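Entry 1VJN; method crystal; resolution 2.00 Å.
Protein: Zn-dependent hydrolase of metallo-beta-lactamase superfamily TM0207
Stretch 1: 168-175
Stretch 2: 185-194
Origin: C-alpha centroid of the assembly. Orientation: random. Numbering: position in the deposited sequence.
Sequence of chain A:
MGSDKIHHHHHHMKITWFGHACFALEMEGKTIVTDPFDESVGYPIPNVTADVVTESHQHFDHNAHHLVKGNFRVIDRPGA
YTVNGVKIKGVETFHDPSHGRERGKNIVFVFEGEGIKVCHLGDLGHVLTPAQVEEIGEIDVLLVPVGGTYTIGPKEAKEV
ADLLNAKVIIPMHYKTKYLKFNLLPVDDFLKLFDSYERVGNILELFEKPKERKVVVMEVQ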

# COMPACT_ATOMS: atom_id res chain seq x y z
N VAL A 168 7.15 6.10 -7.30
CA VAL A 168 6.26 5.08 -7.82
C VAL A 168 4.99 5.17 -7.06
O VAL A 168 5.00 5.12 -5.83
CB VAL A 168 6.82 3.68 -7.68
CG1 VAL A 168 5.75 2.62 -8.06
CG2 VAL A 168 8.06 3.54 -8.56
N ILE A 169 3.89 5.35 -7.78
CA ILE A 169 2.57 5.42 -7.20
C ILE A 169 1.67 4.28 -7.71
O ILE A 169 1.44 4.17 -8.93
CB ILE A 169 1.90 6.77 -7.55
CG1 ILE A 169 2.63 7.95 -6.90
CG2 ILE A 169 0.48 6.73 -7.08
CD1 ILE A 169 2.30 9.32 -7.52
N ILE A 170 1.14 3.45 -6.81
CA ILE A 170 0.29 2.37 -7.22
C ILE A 170 -1.09 2.60 -6.63
O ILE A 170 -1.25 2.55 -5.40
CB ILE A 170 0.88 1.00 -6.79
CG1 ILE A 170 2.27 0.76 -7.42
CG2 ILE A 170 -0.07 -0.13 -7.13
CD1 ILE A 170 3.16 -0.23 -6.69
N PRO A 171 -2.09 2.89 -7.49
CA PRO A 171 -3.48 3.08 -6.98
C PRO A 171 -4.13 1.75 -6.56
O PRO A 171 -3.79 0.65 -7.08
CB PRO A 171 -4.24 3.65 -8.20
CG PRO A 171 -3.45 3.13 -9.43
CD PRO A 171 -2.00 3.05 -8.97
N MSE A 172 -5.07 1.82 -5.64
CA MSE A 172 -5.85 0.63 -5.31
C MSE A 172 -7.22 1.12 -4.92
O MSE A 172 -7.44 2.33 -4.92
CB MSE A 172 -5.21 -0.16 -4.17
CG MSE A 172 -4.93 0.68 -2.95
SE MSE A 172 -3.87 -0.27 -1.53
CE MSE A 172 -3.89 1.22 -0.23
N HIS A 173 -8.12 0.18 -4.63
CA HIS A 173 -9.44 0.49 -4.06
C HIS A 173 -10.27 1.29 -5.09
O HIS A 173 -10.79 2.34 -4.76
CB HIS A 173 -9.36 1.36 -2.77
CG HIS A 173 -8.99 0.62 -1.52
ND1 HIS A 173 -7.81 0.86 -0.83
CD2 HIS A 173 -9.66 -0.31 -0.80
CE1 HIS A 173 -7.76 0.09 0.24
NE2 HIS A 173 -8.87 -0.63 0.28
N TYR A 174 -10.34 0.80 -6.33
CA TYR A 174 -11.10 1.44 -7.39
C TYR A 174 -12.08 0.43 -8.00
O TYR A 174 -12.07 -0.72 -7.56
CB TYR A 174 -10.15 2.02 -8.46
CG TYR A 174 -9.04 1.12 -8.90
CD1 TYR A 174 -9.27 0.17 -9.85
CD2 TYR A 174 -7.73 1.28 -8.43
CE1 TYR A 174 -8.28 -0.65 -10.28
CE2 TYR A 174 -6.71 0.49 -8.90
CZ TYR A 174 -7.00 -0.49 -9.82
OH TYR A 174 -6.04 -1.35 -10.30
N LYS A 175 -12.90 0.87 -8.97
CA LYS A 175 -13.89 0.05 -9.64
C LYS A 175 -13.25 -1.13 -10.32
O LYS A 175 -12.30 -0.95 -11.10
CB LYS A 175 -14.67 0.85 -10.69
CG LYS A 175 -15.96 0.23 -11.06
CD LYS A 175 -16.73 1.02 -12.18
CE LYS A 175 -17.20 2.41 -11.72
NZ LYS A 175 -18.16 2.39 -10.55
N PRO A 185 -13.60 4.69 -11.29
CA PRO A 185 -12.61 3.96 -12.05
C PRO A 185 -11.19 4.51 -11.82
O PRO A 185 -11.04 5.67 -11.49
CB PRO A 185 -13.05 4.20 -13.49
CG PRO A 185 -13.76 5.48 -13.45
CD PRO A 185 -14.51 5.46 -12.16
N VAL A 186 -10.18 3.66 -11.99
CA VAL A 186 -8.80 4.07 -11.89
C VAL A 186 -8.48 5.16 -12.94
O VAL A 186 -7.63 6.00 -12.72
CB VAL A 186 -7.82 2.84 -12.01
CG1 VAL A 186 -7.75 2.27 -13.39
CG2 VAL A 186 -6.44 3.26 -11.54
N ASP A 187 -9.20 5.16 -14.05
CA ASP A 187 -8.99 6.16 -15.10
C ASP A 187 -9.15 7.60 -14.60
O ASP A 187 -8.50 8.50 -15.12
CB ASP A 187 -9.95 5.92 -16.27
CG ASP A 187 -9.60 4.66 -17.09
OD1 ASP A 187 -8.59 3.96 -16.82
OD2 ASP A 187 -10.33 4.31 -18.06
N ASP A 188 -10.00 7.83 -13.57
CA ASP A 188 -10.16 9.17 -12.99
C ASP A 188 -8.92 9.67 -12.28
O ASP A 188 -8.66 10.84 -12.20
CB ASP A 188 -11.31 9.20 -11.98
CG ASP A 188 -12.67 9.10 -12.63
OD1 ASP A 188 -12.76 8.86 -13.86
OD2 ASP A 188 -13.73 9.25 -11.99
N PHE A 189 -8.16 8.76 -11.72
CA PHE A 189 -6.87 9.12 -11.14
C PHE A 189 -5.82 9.28 -12.24
O PHE A 189 -5.04 10.24 -12.24
CB PHE A 189 -6.51 8.03 -10.17
CG PHE A 189 -5.24 8.23 -9.43
CD1 PHE A 189 -5.10 9.28 -8.54
CD2 PHE A 189 -4.18 7.32 -9.57
CE1 PHE A 189 -3.94 9.44 -7.83
CE2 PHE A 189 -3.01 7.49 -8.87
CZ PHE A 189 -2.88 8.53 -7.99
N LEU A 190 -5.80 8.37 -13.20
CA LEU A 190 -4.77 8.41 -14.26
C LEU A 190 -4.77 9.70 -15.08
O LEU A 190 -3.72 10.17 -15.52
CB LEU A 190 -4.91 7.21 -15.22
CG LEU A 190 -4.86 5.84 -14.56
CD1 LEU A 190 -4.98 4.71 -15.61
CD2 LEU A 190 -3.61 5.67 -13.73
N LYS A 191 -5.95 10.25 -15.32
CA LYS A 191 -6.06 11.50 -16.06
C LYS A 191 -5.36 12.70 -15.39
O LYS A 191 -5.15 13.72 -16.01
CB LYS A 191 -7.52 11.83 -16.40
CG LYS A 191 -8.47 11.92 -15.21
CD LYS A 191 -9.44 13.11 -15.29
CE LYS A 191 -10.32 13.10 -16.54
NZ LYS A 191 -10.99 14.45 -16.76
N LEU A 192 -4.93 12.55 -14.14
CA LEU A 192 -4.30 13.65 -13.41
C LEU A 192 -2.80 13.69 -13.59
O LEU A 192 -2.14 14.58 -13.08
CB LEU A 192 -4.65 13.53 -11.92
CG LEU A 192 -6.15 13.56 -11.59
CD1 LEU A 192 -6.36 13.29 -10.08
CD2 LEU A 192 -6.83 14.89 -12.03
N PHE A 193 -2.26 12.70 -14.31
CA PHE A 193 -0.83 12.57 -14.52
C PHE A 193 -0.51 12.55 -16.03
O PHE A 193 -1.37 12.31 -16.87
CB PHE A 193 -0.28 11.30 -13.86
CG PHE A 193 -0.56 11.21 -12.37
CD1 PHE A 193 -1.73 10.63 -11.92
CD2 PHE A 193 0.36 11.67 -11.44
CE1 PHE A 193 -1.99 10.54 -10.55
CE2 PHE A 193 0.11 11.60 -10.08
CZ PHE A 193 -1.07 11.02 -9.63
N ASP A 194 0.75 12.80 -16.34
CA ASP A 194 1.18 12.96 -17.73
C ASP A 194 1.39 11.62 -18.45
O ASP A 194 1.29 11.53 -19.69
CB ASP A 194 2.46 13.82 -17.76
CG ASP A 194 2.20 15.28 -17.30
OD1 ASP A 194 1.21 15.91 -17.77
OD2 ASP A 194 2.96 15.87 -16.48
O HOH W 1 -11.10 0.94 -12.68

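How does a strand present side chains to the second stretch? Alternation does the sorting: Ile169 and Pro171 point their CA-to-CB bonds toward the other stretch, while Ile170 and Met172, a selenomethionine, point away and make no contact. The pairing is entirely between side chains at this end, with no direct hydrogen bond crossing anywhere in the contact.

What do the rotamers of Ile169 and the phenylalanines achieve? With chi1 m and chi2 t, Ile169 spreads its two branches: CG2 lies 3.9 Å from CZ of Phe189, near the plane of that ring and at its edge, whereas CD1 extends to 4.1 Å from CE2 of Phe193. Phe189 takes chi1 t, and its ring reaches along the strand, so that CD2 also sits 3.9 Å from CB of Pro171. Phe193 has chi1 m instead; the type I turn from Leu190, closed by the bond from Phe193 N to Leu190 O (3.2 Å), ends at Phe193, whose ring meets Ile169.

Why is Val186 so well enclosed? It touches both Pro171 and Tyr174. Its CG2 is 3.7 Å from CG of Pro171, and its CB stands 3.7 Å from the centroid of the Tyr174 ring, only 8° off the ring normal, a CH-pi contact over the face. The p rotamer of Tyr174, with chi2 near 82°, places the ring for this contact.

What joins the backbones where the CA atoms of the stretches come closest? Lys175 and Pro185 have CA atoms 4.8 Å apart, and a water bridges nearby, donating to Lys175 O (2.7 Å from the water O) and accepting from Val186 N (3.0 Å from the same O). The Lys175 chain starts extended, then bends at chi3 and chi4, both m; its CE passes 4.1 Å from CD of Pro185.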